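Putative ferredoxin (Rhodopseudomonas palustris, PDB 4ID8) carries a [3Fe-4S] cluster and probably serves as an electron-transfer ferredoxin associated with the cytochrome P450 CYP194A4. Local coordinates at residues 19-24 with 28-33; 54-59 with 64-69. All blocks are in the same frame, centred on the assembly; numbering follows the deposited sequence.

Interaction 1: residues 19-24 with 28-33. With F3S (Fe3-s4 cluster), chain B.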
# COMPACT_ATOMS: atom_id res chain seq x y z
N ARG A 19 -3.61 7.76 1.68
CA ARG A 19 -3.17 7.57 3.06
C ARG A 19 -1.99 6.62 3.08
O ARG A 19 -1.03 6.83 3.85
CB ARG A 19 -4.31 7.02 3.94
CG ARG A 19 -5.59 7.91 4.01
CD ARG A 19 -6.53 7.61 5.22
NE ARG A 19 -6.06 8.26 6.46
CZ ARG A 19 -6.11 9.58 6.73
NH1 ARG A 19 -6.62 10.44 5.85
NH2 ARG A 19 -5.62 10.04 7.88
N CYS A 20 -2.08 5.57 2.26
CA CYS A 20 -1.03 4.58 2.07
C CYS A 20 0.31 5.25 1.72
O CYS A 20 1.38 4.89 2.26
CB CYS A 20 -1.41 3.59 0.95
SG CYS A 20 -1.82 4.36 -0.67
N LYS A 21 0.23 6.20 0.80
CA LYS A 21 1.39 6.94 0.38
C LYS A 21 1.88 7.93 1.43
O LYS A 21 3.10 8.09 1.58
CB LYS A 21 1.13 7.59 -0.99
CG LYS A 21 2.28 8.49 -1.52
CD LYS A 21 3.29 7.71 -2.29
CE LYS A 21 4.62 8.38 -2.23
NZ LYS A 21 5.46 7.27 -2.66
N ALA A 22 1.00 8.60 2.16
CA ALA A 22 1.49 9.43 3.28
C ALA A 22 2.13 8.63 4.40
O ALA A 22 3.00 9.16 5.01
CB ALA A 22 0.39 10.34 3.86
N LEU A 23 1.68 7.41 4.68
CA LEU A 23 2.25 6.55 5.77
C LEU A 23 3.51 5.76 5.42
O LEU A 23 4.37 5.55 6.26
CB LEU A 23 1.22 5.55 6.33
CG LEU A 23 -0.05 6.20 6.91
CD1 LEU A 23 -1.12 5.20 7.21
CD2 LEU A 23 0.23 7.12 8.14
N ALA A 24 3.58 5.31 4.19
CA ALA A 24 4.62 4.41 3.80
C ALA A 24 4.98 4.76 2.37
O ALA A 24 4.66 3.98 1.47
CB ALA A 24 4.14 2.98 3.92
N PHE A 28 4.44 2.42 -1.54
CA PHE A 28 3.44 2.74 -2.58
C PHE A 28 3.92 3.88 -3.49
O PHE A 28 4.67 4.73 -3.06
CB PHE A 28 2.12 3.11 -1.92
CG PHE A 28 1.65 2.06 -0.92
CD1 PHE A 28 0.80 1.04 -1.31
CD2 PHE A 28 2.07 2.09 0.41
CE1 PHE A 28 0.40 0.06 -0.40
CE2 PHE A 28 1.69 1.11 1.29
CZ PHE A 28 0.84 0.11 0.90
N ASP A 29 3.55 3.80 -4.76
CA ASP A 29 3.63 4.94 -5.69
C ASP A 29 2.25 5.23 -6.21
O ASP A 29 1.42 4.36 -6.35
CB ASP A 29 4.52 4.65 -6.89
CG ASP A 29 5.99 4.75 -6.55
OD1 ASP A 29 6.38 5.60 -5.71
OD2 ASP A 29 6.78 3.98 -7.12
N LEU A 30 2.01 6.49 -6.47
CA LEU A 30 0.75 6.95 -7.03
C LEU A 30 0.89 7.24 -8.51
O LEU A 30 1.85 7.92 -8.92
CB LEU A 30 0.32 8.24 -6.33
CG LEU A 30 0.12 8.19 -4.85
CD1 LEU A 30 -0.32 9.55 -4.57
CD2 LEU A 30 -0.96 7.17 -4.51
N ASP A 31 -0.09 6.82 -9.30
CA ASP A 31 -0.11 7.21 -10.73
C ASP A 31 -0.61 8.66 -10.93
O ASP A 31 -0.83 9.39 -9.97
CB ASP A 31 -0.84 6.21 -11.60
CG ASP A 31 -2.32 6.18 -11.34
OD1 ASP A 31 -2.93 7.16 -10.90
OD2 ASP A 31 -2.90 5.17 -11.60
N ASP A 32 -0.74 9.12 -12.17
CA ASP A 32 -1.11 10.51 -12.40
C ASP A 32 -2.56 10.76 -11.98
O ASP A 32 -2.96 11.88 -11.76
CB ASP A 32 -0.92 10.86 -13.87
CG ASP A 32 0.52 11.12 -14.27
OD1 ASP A 32 0.64 11.44 -15.47
OD2 ASP A 32 1.51 11.03 -13.48
N TYR A 33 -3.35 9.71 -11.87
CA TYR A 33 -4.77 9.84 -11.49
C TYR A 33 -5.02 9.63 -10.01
O TYR A 33 -6.16 9.53 -9.59
CB TYR A 33 -5.64 8.92 -12.35
CG TYR A 33 -5.28 9.17 -13.77
CD1 TYR A 33 -5.96 10.13 -14.53
CD2 TYR A 33 -4.13 8.59 -14.31
CE1 TYR A 33 -5.58 10.42 -15.82
CE2 TYR A 33 -3.72 8.88 -15.61
CZ TYR A 33 -4.46 9.78 -16.36
OH TYR A 33 -4.07 10.04 -17.63
FE1 F3S B . -5.96 4.01 -2.60
FE3 F3S B . -4.06 4.23 -0.89
FE4 F3S B . -6.33 3.32 -0.15
S1 F3S B . -4.53 5.69 -2.48
S2 F3S B . -7.83 4.41 -1.47
S3 F3S B . -4.95 2.39 -1.53
S4 F3S B . -5.16 4.82 0.97
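Cys20 binds an iron of the cluster with its sulfur while its CB sits over the ring of Phe28, so a cluster ligand is backed directly by an aromatic face. CB stands 3.8 Å from the centroid of the Phe28 ring, a CH-pi contact almost on the ring normal, and SG lies over the same face at 4.5 Å from that centroid. With SG set between its own backbone N and carbonyl carbon (chi1 55°), the sulfur leans toward the cluster while still above the ring, and Cys20 SG meets FE3 at 2.2 Å. Ala24 O approaches the ring edge at CD2 of Phe28. In this single-cluster ferredoxin fold, helix 19-23 leads through a short loop into strand 28-30; the strand pairs antiparallel with 36-38, and Ile7 and Val9 of strand 6-9 also touch the Phe28 ring. On the helix's next residue, Lys21 slants across Leu30, Lys21 CG to Leu30 CG 4.0 Å, before its NZ donates to Phe28 O at 2.7 Å, tilted 19° from the carbonyl plane. The same ammonium forms a longer salt bridge, Lys21 NZ to Asp29 OD1 at 3.6 Å, and a further hydrogen bond to Pro25 O in the connecting loop. A leucine in place of Lys21 would probably leave Phe28 O without this donor and remove one positive charge from beside Asp29.

Interaction 2: residues 54-59 with 64-69. With F3S (Fe3-s4 cluster), chain B.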
# COMPACT_ATOMS: atom_id res chain seq x y z
N LEU A 54 -0.09 -0.82 8.96
CA LEU A 54 -0.78 0.46 9.18
C LEU A 54 -1.44 1.01 7.95
O LEU A 54 -2.59 1.42 8.03
CB LEU A 54 0.15 1.53 9.75
CG LEU A 54 0.66 0.97 11.05
CD1 LEU A 54 1.85 1.82 11.59
CD2 LEU A 54 -0.49 0.76 12.09
N ALA A 55 -0.69 1.04 6.83
CA ALA A 55 -1.24 1.47 5.57
C ALA A 55 -2.49 0.64 5.27
O ALA A 55 -3.58 1.18 4.98
CB ALA A 55 -0.20 1.39 4.46
N LYS A 56 -2.38 -0.67 5.43
CA LYS A 56 -3.54 -1.54 5.17
C LYS A 56 -4.70 -1.22 6.12
O LYS A 56 -5.83 -1.19 5.69
CB LYS A 56 -3.14 -2.99 5.25
CG LYS A 56 -4.25 -4.02 5.18
CD LYS A 56 -3.65 -5.40 5.37
CE LYS A 56 -4.73 -6.38 5.66
NZ LYS A 56 -5.79 -6.31 4.61
N SER A 57 -4.41 -0.96 7.40
CA SER A 57 -5.48 -0.72 8.36
C SER A 57 -6.20 0.59 8.03
O SER A 57 -7.44 0.68 8.08
CB SER A 57 -4.91 -0.64 9.75
OG SER A 57 -5.97 -0.48 10.69
N ASN A 58 -5.37 1.58 7.67
CA ASN A 58 -5.79 2.94 7.33
C ASN A 58 -6.52 3.24 6.00
O ASN A 58 -7.22 4.25 5.90
CB ASN A 58 -4.60 3.87 7.48
CG ASN A 58 -4.73 4.70 8.70
OD1 ASN A 58 -5.07 4.18 9.76
ND2 ASN A 58 -4.58 6.01 8.55
N CYS A 59 -6.37 2.37 4.99
CA CYS A 59 -7.08 2.59 3.74
C CYS A 59 -8.61 2.55 3.96
O CYS A 59 -9.15 1.51 4.32
CB CYS A 59 -6.71 1.59 2.65
SG CYS A 59 -7.60 1.98 1.03
N ILE A 64 -6.02 -2.56 0.20
CA ILE A 64 -4.69 -3.15 0.33
C ILE A 64 -4.71 -4.60 0.90
O ILE A 64 -5.25 -4.85 1.96
CB ILE A 64 -3.72 -2.23 1.18
CG1 ILE A 64 -3.62 -0.83 0.54
CG2 ILE A 64 -2.32 -2.90 1.38
CD1 ILE A 64 -3.05 0.29 1.44
N ASP A 65 -4.07 -5.54 0.20
CA ASP A 65 -3.85 -6.89 0.70
C ASP A 65 -2.42 -7.08 1.10
O ASP A 65 -1.53 -6.69 0.37
CB ASP A 65 -4.00 -7.90 -0.40
CG ASP A 65 -5.31 -7.83 -1.07
OD1 ASP A 65 -6.29 -7.76 -0.30
OD2 ASP A 65 -5.32 -7.88 -2.35
N ILE A 66 -2.18 -7.73 2.23
CA ILE A 66 -0.84 -8.11 2.54
C ILE A 66 -0.81 -9.63 2.51
O ILE A 66 -1.64 -10.26 3.16
CB ILE A 66 -0.41 -7.51 3.89
CG1 ILE A 66 -0.11 -6.05 3.72
CG2 ILE A 66 0.84 -8.16 4.44
CD1 ILE A 66 -0.13 -5.35 4.97
N THR A 67 0.08 -10.21 1.71
CA THR A 67 0.29 -11.66 1.75
C THR A 67 1.38 -12.03 2.76
O THR A 67 2.36 -11.31 2.93
CB THR A 67 0.70 -12.28 0.40
OG1 THR A 67 2.07 -11.95 0.14
CG2 THR A 67 -0.20 -11.82 -0.75
N GLU A 68 1.20 -13.16 3.44
CA GLU A 68 2.18 -13.64 4.40
C GLU A 68 2.64 -15.00 3.96
O GLU A 68 1.81 -15.88 3.66
CB GLU A 68 1.53 -13.74 5.77
CG GLU A 68 2.25 -12.96 6.88
CD GLU A 68 1.66 -13.17 8.28
OE1 GLU A 68 1.20 -12.19 8.93
OE2 GLU A 68 1.69 -14.35 8.72
N ASP A 69 3.97 -15.18 3.87
CA ASP A 69 4.58 -16.51 3.59
C ASP A 69 5.70 -17.02 4.54
O ASP A 69 6.86 -16.60 4.45
CB ASP A 69 4.99 -16.61 2.13
CG ASP A 69 3.80 -16.71 1.24
OD1 ASP A 69 3.14 -17.76 1.30
OD2 ASP A 69 3.48 -15.75 0.52
FE1 F3S B . -5.96 4.01 -2.60
FE3 F3S B . -4.06 4.23 -0.89
FE4 F3S B . -6.33 3.32 -0.15
S1 F3S B . -4.53 5.69 -2.48
S2 F3S B . -7.83 4.41 -1.47
S3 F3S B . -4.95 2.39 -1.53
S4 F3S B . -5.16 4.82 0.97
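Lys56 and Ile66 meet at a slant, the aliphatic part of the lysine passing over the branch end of the isoleucine so that Lys56 CD lies 3.5 Å from Ile66 CD1. CG of Lys56 is anti to the backbone N (chi1 173°), and the chain stays extended until a final bend at chi4. This course takes it along the start of strand 64-67, where NZ donates to Ile64 O at 3.1 Å, lying in the carbonyl plane with a C=O...N angle of 158°. Ile64 splits its two branches between different neighbours: CG2 rests 4.0 Å from Lys56 CB, whereas CD1 reaches the last turn of the helix, 3.7 Å from Ala55 O and 4.1 Å from Cys59 CB. Helix 49-58 thus packs against the C-terminal strand of the ferredoxin fold, which pairs antiparallel with strand 6-9; Ile7 of that strand touches both isoleucines. The helix ends just before Cys59, whose SG, anti to the backbone N (chi1 -177°), binds the iron FE4 at 2.2 Å. Ile64 CG1 flanks the cluster as well, 4.1 Å from the inorganic sulfur S3.

How the interactions relate
Two helix-to-strand units, one after the other along the chain, converge on a single cluster: interaction 1 supplies Cys20 to FE3 and interaction 2 supplies Cys59 to FE4. Their centres lie 14 Å apart and flank the middle of the chain from opposite sides, yet their side chains touch. Cys20 CB is 3.7 Å from Ile64 CD1, so the thiolate-bearing carbon has an apolar neighbour from each unit, and Phe28 CE2 lies 3.7 Å from Ala55 CB. Nearer the surface, Leu23 CD1 packs 3.7 Å from Asn58 CB. The cluster site, which also includes Cys14 and His17, illustrates how separate secondary-structure pairs can share one cofactor and one apolar interior.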